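Hypothetical conserved protein (Geobacillus kaustophilus, PDB 2QYH) is of unknown function but belongs to the haloacid dehalogenase-like hydrolases, and may act as a magnesium-dependent phosphatase. Local coordinates at residues Ile5-Ile10 with Tyr38-Thr43; Lys200-Phe205 with Ser216-Gly221; Asn210-Leu215 with Lys232-Phe237. All coordinates share one frame; numbering follows the deposited sequence.

Overall arrangement
From the N terminus, strand 5-8 comes first, and interaction 1 closes when strand 38-42 returns beside it after helix 23-34. Some 160 residues later strand 202-206 lines up on the other edge of strand 5-8, trading backbone hydrogen bonds with it, so interaction 1 and interaction 2 share the parallel part of one mixed sheet. Interaction 2 then closes the loop through helix 212-217 to strand 220-223. Interaction 3 starts inside that loop and ends beyond it, at 232-237, so the two cross; Asp236 joins them by hydrogen bonding to the backbone of Gly221. Interaction 3 also reaches back to interaction 1, where Asp211 lies close to Asp9 at the C-terminal end of the central strand.

Interaction 1 of 3, residues Ile5-Ile10 with Tyr38-Thr43; sequences IVFFDI and YVAIAT
Ile5 and Tyr38 are bridge partners on two parallel strands, with Ile5 CG1 3.5 Å from Tyr38 CB. CG1 gets there because it stands anti to the backbone N (chi1 -176°). The tyrosine ring then leads away from Ile5 and meets Phe72 edge-to-face. Further along this face of the sheet, the Phe7 ring approaches two alanines obliquely: CE1 is 3.8 Å from Ala40 CB, and CD1 is 4.0 Å from Ala42 CB. Ile188 and Met191 of helix 184-195 also pack on Phe7.

Val6, Val39, Phe8 and Ile41 occupy the other face. Here Val39 CG1 comes at the edge of the Phe8 ring, near its plane, 3.7 Å from CE2. Beyond the pair, the Phe8 ring meets that of Phe205. Past the end of strand 5-8, Ile10 CG1 comes back to within 3.9 Å of Ile41 CG2, the two side chains crossing obliquely.

Four backbone hydrogen bonds hold the strands in register. Val6 N gives to Tyr38 O and Val6 O receives from Ala40 N; Phe8 repeats the scheme, its N giving to Ala40 O (2.9 Å) and its O receiving from Ala42 N (2.9 Å).

Asp9 has its carboxylate at the C-terminal end of the central strand, where OD1 forms a salt bridge with Lys184; Thr43 OG1 turns to the backbone N of Arg45. Connected through helix 23-34, the two strands form a beta-alpha-beta unit. Asp9 fits the first position of the DxDx(T/V) pattern, consistent with the nucleophile site of the haloacid dehalogenase fold.

Interaction 2 of 3, residues Lys200-Phe205 with Ser216-Gly221; sequences KDVYAF and SFVGTG
Val202 and Val218 meet within a beta-alpha-beta crossover, in which strand 202-206 runs through helix 212-217 into the parallel strand 220-223. The tight part lies between the sheet and the turn leaving the helix. Val218 is the first residue to break from helical geometry, and both its methyls are used, CG1 mainly on Val202 and CG2 on Ala204. CG1 sits 3.6 Å from Val202 CG1, the side chains crossing at about a right angle, while CG2 lies 3.7 Å from Ala204 CB. Ile192 of helix 184-195 also packs on Val202, so this side is closed in.

On the other face the packing involves Tyr203 and Thr220, both partly exposed. Their side chains lie alongside each other and point the same way, Tyr203 CG and Thr220 OG1 each standing beside its own backbone N (chi1 -60° and -58°). Tyr203 CD1 is 3.5 Å from Thr220 CB, and CE1 is 3.7 Å from Thr220 OG1. Leu256 touches the tyrosine too. An alanine in place of Tyr203 would keep CB but would probably leave Thr220 without its aromatic neighbour and open a gap along that flank.

The contact thins out at the start of the first segment. Lys200, an exposed residue, comes no nearer to Gly219 than 4.5 Å, CA to CA, and has its CB directed away from the other segment.

Two backbone bonds fix the register. Thr220 N gives to Val202 O at 3.1 Å, and Thr220 O is met twice: by Ala204 N in a hydrogen bond of 3.2 Å, and by the CA-H of Tyr203, with CA 3.4 Å away.

Interaction 3 of 3, residues Asn210-Leu215 with Lys232-Phe237; sequences NDIEML and KRVADF
Val234 fits against one side of helix 212-217, and apolar contacts make up most of this small interface. CG1, anti to the carbonyl carbon (chi1 -60°), reaches Ile212 CG2 at 4.1 Å, and the two side chains cross at about a right angle. CG2 instead comes 3.9 Å from Leu215 CB and equally close to the backbone O of Ile212, so that it lies over the backbone between Ile212 and Leu215. Leu215 continues the apolar patch at its other end, its CD2 lying 4.1 Å from Ala235 CB. Val231, on helix 229-234 before Val234, touches both Ile212 and Leu215 and extends the same patch.

Polar contact across the segments runs through water. No direct hydrogen bond joins them, but one water lies within hydrogen-bonding distance of both Leu215 O (2.9 Å) and Asp236 OD2 (2.8 Å), so it can link the helix carbonyl with the carboxylate. That same OD2 also accepts a hydrogen bond from the backbone N of Gly221, which ties the aspartate to strand 220-223.

Charge gathers around Asp211, which takes no part in the packing; its OD1 forms a salt bridge with Lys184, and OD2 accepts from the backbone N of Asp207 and of Gly208, close to the carboxylate of Asp9. Contact between helix 212-217 and the end of helix 229-234, with strand 220-223 between them in sequence, belongs to the layered alpha/beta core of the haloacid dehalogenase fold, and the cluster of Asp9 and Asp211 is consistent with a magnesium site of that family.

Interaction 1 of 3, residues Ile5-Ile10 with Tyr38-Thr43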
loop_
_atom_site.group_PDB
_atom_site.type_symbol
_atom_site.label_atom_id
_atom_site.label_comp_id
_atom_site.label_asym_id
_atom_site.label_seq_id
_atom_site.Cartn_x
_atom_site.Cartn_y
_atom_site.Cartn_z
ATOM N N ILE D 5 -2.555 -15.664 19.720
ATOM C CA ILE D 5 -2.148 -14.724 18.692
ATOM C C ILE D 5 -1.638 -15.519 17.509
ATOM O O ILE D 5 -1.068 -16.594 17.679
ATOM C CB ILE D 5 -1.041 -13.767 19.210
ATOM C CG1 ILE D 5 -0.703 -12.727 18.140
ATOM C CG2 ILE D 5 0.189 -14.558 19.629
ATOM C CD1 ILE D 5 0.163 -11.578 18.651
ATOM N N VAL D 6 -1.876 -15.009 16.309
ATOM C CA VAL D 6 -1.418 -15.678 15.100
ATOM C C VAL D 6 -0.596 -14.683 14.290
ATOM O O VAL D 6 -1.039 -13.567 14.037
ATOM C CB VAL D 6 -2.609 -16.179 14.226
ATOM C CG1 VAL D 6 -2.076 -16.955 13.017
ATOM C CG2 VAL D 6 -3.544 -17.054 15.053
ATOM N N PHE D 7 0.601 -15.100 13.896
ATOM C CA PHE D 7 1.502 -14.274 13.103
ATOM C C PHE D 7 1.507 -14.757 11.653
ATOM O O PHE D 7 1.441 -15.956 11.398
ATOM C CB PHE D 7 2.911 -14.352 13.686
ATOM C CG PHE D 7 3.077 -13.587 14.957
ATOM C CD1 PHE D 7 3.423 -12.242 14.930
ATOM C CD2 PHE D 7 2.873 -14.205 16.189
ATOM C CE1 PHE D 7 3.565 -11.519 16.119
ATOM C CE2 PHE D 7 3.011 -13.491 17.378
ATOM C CZ PHE D 7 3.356 -12.148 17.344
ATOM N N PHE D 8 1.589 -13.822 10.708
ATOM C CA PHE D 8 1.583 -14.157 9.286
ATOM C C PHE D 8 2.702 -13.466 8.536
ATOM O O PHE D 8 2.942 -12.281 8.738
ATOM C CB PHE D 8 0.277 -13.707 8.632
ATOM C CG PHE D 8 -0.947 -14.373 9.174
ATOM C CD1 PHE D 8 -1.356 -15.614 8.690
ATOM C CD2 PHE D 8 -1.718 -13.748 10.154
ATOM C CE1 PHE D 8 -2.522 -16.221 9.172
ATOM C CE2 PHE D 8 -2.875 -14.344 10.640
ATOM C CZ PHE D 8 -3.283 -15.582 10.149
ATOM N N ASP D 9 3.393 -14.202 7.676
ATOM C CA ASP D 9 4.423 -13.596 6.854
ATOM C C ASP D 9 3.570 -13.089 5.691
ATOM O O ASP D 9 2.426 -13.521 5.546
ATOM C CB ASP D 9 5.430 -14.642 6.381
ATOM C CG ASP D 9 6.517 -14.046 5.507
ATOM O OD1 ASP D 9 7.083 -12.997 5.898
ATOM O OD2 ASP D 9 6.807 -14.630 4.437
ATOM N N ILE D 10 4.092 -12.187 4.867
ATOM C CA ILE D 10 3.292 -11.638 3.775
ATOM C C ILE D 10 3.244 -12.453 2.470
ATOM O O ILE D 10 2.241 -13.128 2.194
ATOM C CB ILE D 10 3.731 -10.182 3.479
ATOM C CG1 ILE D 10 3.596 -9.346 4.752
ATOM C CG2 ILE D 10 2.861 -9.565 2.403
ATOM C CD1 ILE D 10 4.277 -7.998 4.677
ATOM N N TYR D 38 -5.575 -12.488 18.619
ATOM C CA TYR D 38 -4.775 -11.427 18.041
ATOM C C TYR D 38 -4.199 -11.841 16.692
ATOM O O TYR D 38 -3.751 -12.976 16.515
ATOM C CB TYR D 38 -3.639 -11.035 18.987
ATOM C CG TYR D 38 -4.100 -10.300 20.226
ATOM C CD1 TYR D 38 -5.107 -9.332 20.150
ATOM C CD2 TYR D 38 -3.523 -10.557 21.475
ATOM C CE1 TYR D 38 -5.529 -8.637 21.292
ATOM C CE2 TYR D 38 -3.935 -9.869 22.618
ATOM C CZ TYR D 38 -4.942 -8.910 22.518
ATOM O OH TYR D 38 -5.355 -8.228 23.632
ATOM N N VAL D 39 -4.225 -10.915 15.741
ATOM C CA VAL D 39 -3.701 -11.160 14.410
ATOM C C VAL D 39 -2.595 -10.160 14.133
ATOM O O VAL D 39 -2.790 -8.946 14.247
ATOM C CB VAL D 39 -4.789 -10.993 13.347
ATOM C CG1 VAL D 39 -4.197 -11.181 11.958
ATOM C CG2 VAL D 39 -5.895 -11.997 13.593
ATOM N N ALA D 40 -1.429 -10.664 13.765
ATOM C CA ALA D 40 -0.310 -9.779 13.493
ATOM C C ALA D 40 0.552 -10.298 12.356
ATOM O O ALA D 40 0.588 -11.500 12.072
ATOM C CB ALA D 40 0.537 -9.610 14.755
ATOM N N ILE D 41 1.238 -9.369 11.702
ATOM C CA ILE D 41 2.129 -9.702 10.609
ATOM C C ILE D 41 3.556 -9.703 11.151
ATOM O O ILE D 41 3.890 -8.890 12.003
ATOM C CB ILE D 41 2.021 -8.654 9.485
ATOM C CG1 ILE D 41 0.698 -8.836 8.740
ATOM C CG2 ILE D 41 3.231 -8.752 8.552
ATOM C CD1 ILE D 41 0.426 -7.776 7.662
ATOM N N ALA D 42 4.386 -10.627 10.686
ATOM C CA ALA D 42 5.786 -10.674 11.113
ATOM C C ALA D 42 6.581 -10.653 9.822
ATOM O O ALA D 42 6.463 -11.566 9.005
ATOM C CB ALA D 42 6.079 -11.940 11.892
ATOM N N THR D 43 7.393 -9.621 9.639
ATOM C CA THR D 43 8.153 -9.491 8.405
ATOM C C THR D 43 9.463 -8.731 8.575
ATOM O O THR D 43 9.691 -8.078 9.591
ATOM C CB THR D 43 7.300 -8.760 7.344
ATOM O OG1 THR D 43 8.023 -8.666 6.113
ATOM C CG2 THR D 43 6.954 -7.361 7.827
#

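Interaction 2 of 3, residues Lys200-Phe205 with Ser216-Gly221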
loop_
_atom_site.group_PDB
_atom_site.type_symbol
_atom_site.label_atom_id
_atom_site.label_comp_id
_atom_site.label_asym_id
_atom_site.label_seq_id
_atom_site.Cartn_x
_atom_site.Cartn_y
_atom_site.Cartn_z
ATOM N N LYS D 200 2.487 -21.658 23.982
ATOM C CA LYS D 200 1.522 -22.674 23.568
ATOM C C LYS D 200 0.278 -22.063 22.913
ATOM O O LYS D 200 -0.556 -22.774 22.351
ATOM C CB LYS D 200 1.095 -23.516 24.774
ATOM C CG LYS D 200 0.384 -22.719 25.848
ATOM C CD LYS D 200 -0.349 -23.607 26.836
ATOM C CE LYS D 200 -1.177 -22.756 27.796
ATOM N NZ LYS D 200 -1.951 -23.567 28.778
ATOM N N ASP D 201 0.147 -20.745 22.995
ATOM C CA ASP D 201 -0.998 -20.079 22.397
ATOM C C ASP D 201 -0.564 -19.188 21.248
ATOM O O ASP D 201 -1.337 -18.364 20.771
ATOM C CB ASP D 201 -1.736 -19.246 23.438
ATOM C CG ASP D 201 -2.294 -20.087 24.564
ATOM O OD1 ASP D 201 -3.138 -20.970 24.303
ATOM O OD2 ASP D 201 -1.886 -19.864 25.718
ATOM N N VAL D 202 0.677 -19.352 20.809
ATOM C CA VAL D 202 1.197 -18.559 19.709
ATOM C C VAL D 202 1.226 -19.418 18.448
ATOM O O VAL D 202 1.745 -20.525 18.467
ATOM C CB VAL D 202 2.630 -18.063 20.012
ATOM C CG1 VAL D 202 3.139 -17.175 18.878
ATOM C CG2 VAL D 202 2.642 -17.308 21.319
ATOM N N TYR D 203 0.659 -18.905 17.361
ATOM C CA TYR D 203 0.618 -19.615 16.086
ATOM C C TYR D 203 1.303 -18.767 15.024
ATOM O O TYR D 203 1.384 -17.550 15.162
ATOM C CB TYR D 203 -0.832 -19.840 15.664
ATOM C CG TYR D 203 -1.643 -20.641 16.646
ATOM C CD1 TYR D 203 -1.914 -21.995 16.420
ATOM C CD2 TYR D 203 -2.112 -20.060 17.820
ATOM C CE1 TYR D 203 -2.644 -22.751 17.340
ATOM C CE2 TYR D 203 -2.840 -20.804 18.749
ATOM C CZ TYR D 203 -3.098 -22.150 18.505
ATOM O OH TYR D 203 -3.800 -22.888 19.430
ATOM N N ALA D 204 1.791 -19.399 13.962
ATOM C CA ALA D 204 2.428 -18.662 12.873
ATOM C C ALA D 204 2.281 -19.405 11.548
ATOM O O ALA D 204 2.317 -20.627 11.509
ATOM C CB ALA D 204 3.909 -18.423 13.180
ATOM N N PHE D 205 2.101 -18.655 10.469
ATOM C CA PHE D 205 1.975 -19.232 9.132
ATOM C C PHE D 205 3.113 -18.696 8.278
ATOM O O PHE D 205 3.268 -17.482 8.138
ATOM C CB PHE D 205 0.640 -18.847 8.479
ATOM C CG PHE D 205 -0.539 -19.587 9.023
ATOM C CD1 PHE D 205 -1.279 -20.434 8.205
ATOM C CD2 PHE D 205 -0.941 -19.410 10.343
ATOM C CE1 PHE D 205 -2.413 -21.096 8.692
ATOM C CE2 PHE D 205 -2.065 -20.061 10.841
ATOM C CZ PHE D 205 -2.808 -20.906 10.016
ATOM N N SER D 216 9.583 -22.618 13.955
ATOM C CA SER D 216 10.034 -23.569 14.960
ATOM C C SER D 216 9.935 -22.979 16.358
ATOM O O SER D 216 9.827 -23.710 17.343
ATOM C CB SER D 216 11.472 -23.984 14.685
ATOM O OG SER D 216 12.317 -22.860 14.797
ATOM N N PHE D 217 9.961 -21.655 16.448
ATOM C CA PHE D 217 9.890 -21.005 17.744
ATOM C C PHE D 217 8.516 -20.964 18.390
ATOM O O PHE D 217 8.391 -21.196 19.586
ATOM C CB PHE D 217 10.428 -19.580 17.669
ATOM C CG PHE D 217 10.172 -18.792 18.909
ATOM C CD1 PHE D 217 9.183 -17.813 18.932
ATOM C CD2 PHE D 217 10.882 -19.067 20.078
ATOM C CE1 PHE D 217 8.897 -17.115 20.103
ATOM C CE2 PHE D 217 10.608 -18.377 21.257
ATOM C CZ PHE D 217 9.610 -17.397 21.270
ATOM N N VAL D 218 7.490 -20.659 17.607
ATOM C CA VAL D 218 6.145 -20.567 18.153
ATOM C C VAL D 218 5.556 -21.904 18.568
ATOM O O VAL D 218 6.049 -22.956 18.190
ATOM C CB VAL D 218 5.191 -19.877 17.159
ATOM C CG1 VAL D 218 5.743 -18.502 16.810
ATOM C CG2 VAL D 218 5.004 -20.731 15.910
ATOM N N GLY D 219 4.500 -21.853 19.360
ATOM C CA GLY D 219 3.873 -23.077 19.809
ATOM C C GLY D 219 3.449 -23.958 18.652
ATOM O O GLY D 219 3.751 -25.153 18.627
ATOM N N THR D 220 2.754 -23.368 17.686
ATOM C CA THR D 220 2.279 -24.110 16.535
ATOM C C THR D 220 2.683 -23.436 15.240
ATOM O O THR D 220 2.104 -22.424 14.848
ATOM C CB THR D 220 0.762 -24.244 16.581
ATOM O OG1 THR D 220 0.392 -24.890 17.800
ATOM C CG2 THR D 220 0.249 -25.065 15.403
ATOM N N GLY D 221 3.685 -24.001 14.578
ATOM C CA GLY D 221 4.142 -23.445 13.324
ATOM C C GLY D 221 3.387 -24.096 12.184
ATOM O O GLY D 221 3.220 -25.321 12.149
#

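Interaction 3 of 3, residues Asn210-Leu215 with Lys232-Phe237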
loop_
_atom_site.group_PDB
_atom_site.type_symbol
_atom_site.label_atom_id
_atom_site.label_comp_id
_atom_site.label_asym_id
_atom_site.label_seq_id
_atom_site.Cartn_x
_atom_site.Cartn_y
_atom_site.Cartn_z
ATOM N N ASN D 210 13.008 -17.856 5.309
ATOM C CA ASN D 210 13.140 -16.809 6.319
ATOM C C ASN D 210 12.067 -16.965 7.402
ATOM O O ASN D 210 12.078 -16.266 8.417
ATOM C CB ASN D 210 13.077 -15.417 5.671
ATOM C CG ASN D 210 11.728 -15.104 5.060
ATOM O OD1 ASN D 210 10.869 -15.972 4.923
ATOM N ND2 ASN D 210 11.541 -13.849 4.676
ATOM N N ASP D 211 11.160 -17.912 7.185
ATOM C CA ASP D 211 10.100 -18.188 8.136
ATOM C C ASP D 211 10.426 -19.372 9.043
ATOM O O ASP D 211 9.675 -19.663 9.980
ATOM C CB ASP D 211 8.790 -18.476 7.403
ATOM C CG ASP D 211 8.255 -17.267 6.666
ATOM O OD1 ASP D 211 8.184 -16.187 7.290
ATOM O OD2 ASP D 211 7.893 -17.389 5.475
ATOM N N ILE D 212 11.539 -20.052 8.778
ATOM C CA ILE D 212 11.909 -21.221 9.565
ATOM C C ILE D 212 12.091 -20.981 11.052
ATOM O O ILE D 212 11.532 -21.715 11.871
ATOM C CB ILE D 212 13.182 -21.893 9.007
ATOM C CG1 ILE D 212 12.850 -22.615 7.694
ATOM C CG2 ILE D 212 13.745 -22.874 10.021
ATOM C CD1 ILE D 212 14.051 -23.196 6.988
ATOM N N GLU D 213 12.866 -19.966 11.414
ATOM C CA GLU D 213 13.084 -19.690 12.829
ATOM C C GLU D 213 11.757 -19.390 13.517
ATOM O O GLU D 213 11.465 -19.921 14.588
ATOM C CB GLU D 213 14.044 -18.515 13.009
ATOM C CG GLU D 213 14.293 -18.165 14.462
ATOM C CD GLU D 213 14.977 -16.827 14.625
ATOM O OE1 GLU D 213 14.618 -15.886 13.873
ATOM O OE2 GLU D 213 15.856 -16.713 15.509
HETATM N N MSE D 214 10.954 -18.541 12.889
HETATM C CA MSE D 214 9.649 -18.173 13.427
HETATM C C MSE D 214 8.783 -19.405 13.664
HETATM O O MSE D 214 8.240 -19.604 14.756
HETATM C CB MSE D 214 8.931 -17.227 12.466
HETATM C CG MSE D 214 7.441 -17.142 12.702
HETATM SE SE MSE D 214 6.597 -15.863 11.557
HETATM C CE MSE D 214 6.255 -16.951 9.998
ATOM N N LEU D 215 8.672 -20.229 12.627
ATOM C CA LEU D 215 7.873 -21.448 12.670
ATOM C C LEU D 215 8.285 -22.452 13.746
ATOM O O LEU D 215 7.435 -23.073 14.383
ATOM C CB LEU D 215 7.910 -22.124 11.299
ATOM C CG LEU D 215 6.571 -22.240 10.584
ATOM C CD1 LEU D 215 5.921 -20.880 10.494
ATOM C CD2 LEU D 215 6.784 -22.823 9.208
ATOM N N LYS D 232 8.622 -26.927 5.868
ATOM C CA LYS D 232 7.636 -27.917 6.275
ATOM C C LYS D 232 8.203 -28.810 7.370
ATOM O O LYS D 232 7.466 -29.308 8.219
ATOM C CB LYS D 232 7.233 -28.795 5.092
ATOM C CG LYS D 232 6.666 -28.049 3.913
ATOM C CD LYS D 232 5.893 -28.993 3.008
ATOM C CE LYS D 232 5.224 -28.254 1.853
ATOM N NZ LYS D 232 4.326 -29.159 1.080
ATOM N N ARG D 233 9.515 -29.021 7.349
ATOM C CA ARG D 233 10.139 -29.880 8.342
ATOM C C ARG D 233 9.894 -29.378 9.758
ATOM O O ARG D 233 9.564 -30.161 10.653
ATOM C CB ARG D 233 11.651 -29.985 8.106
ATOM C CG ARG D 233 12.330 -30.971 9.042
ATOM C CD ARG D 233 13.750 -30.561 9.343
ATOM N NE ARG D 233 14.613 -30.648 8.170
ATOM C CZ ARG D 233 15.573 -31.553 8.026
ATOM N NH1 ARG D 233 15.784 -32.443 8.987
ATOM N NH2 ARG D 233 16.325 -31.566 6.931
ATOM N N VAL D 234 10.057 -28.072 9.957
ATOM C CA VAL D 234 9.876 -27.475 11.272
ATOM C C VAL D 234 8.440 -27.133 11.600
ATOM O O VAL D 234 8.143 -26.777 12.737
ATOM C CB VAL D 234 10.713 -26.184 11.440
ATOM C CG1 VAL D 234 12.188 -26.501 11.270
ATOM C CG2 VAL D 234 10.256 -25.119 10.436
ATOM N N ALA D 235 7.549 -27.235 10.618
ATOM C CA ALA D 235 6.141 -26.920 10.852
ATOM C C ALA D 235 5.428 -28.034 11.612
ATOM O O ALA D 235 5.654 -29.212 11.356
ATOM C CB ALA D 235 5.430 -26.660 9.522
ATOM N N ASP D 236 4.564 -27.651 12.545
ATOM C CA ASP D 236 3.804 -28.618 13.328
ATOM C C ASP D 236 2.613 -29.082 12.499
ATOM O O ASP D 236 1.978 -30.093 12.798
ATOM C CB ASP D 236 3.295 -27.971 14.611
ATOM C CG ASP D 236 4.410 -27.529 15.518
ATOM O OD1 ASP D 236 4.991 -28.396 16.195
ATOM O OD2 ASP D 236 4.720 -26.319 15.549
ATOM N N PHE D 237 2.307 -28.327 11.453
ATOM C CA PHE D 237 1.195 -28.666 10.589
ATOM C C PHE D 237 1.381 -27.992 9.235
ATOM O O PHE D 237 1.784 -26.833 9.160
ATOM C CB PHE D 237 -0.118 -28.231 11.249
ATOM C CG PHE D 237 -1.326 -28.404 10.381
ATOM C CD1 PHE D 237 -1.743 -27.380 9.536
ATOM C CD2 PHE D 237 -2.049 -29.593 10.400
ATOM C CE1 PHE D 237 -2.866 -27.536 8.722
ATOM C CE2 PHE D 237 -3.175 -29.763 9.589
ATOM C CZ PHE D 237 -3.585 -28.732 8.748
HETATM O O HOH W 1 7.091 -25.135 16.435
#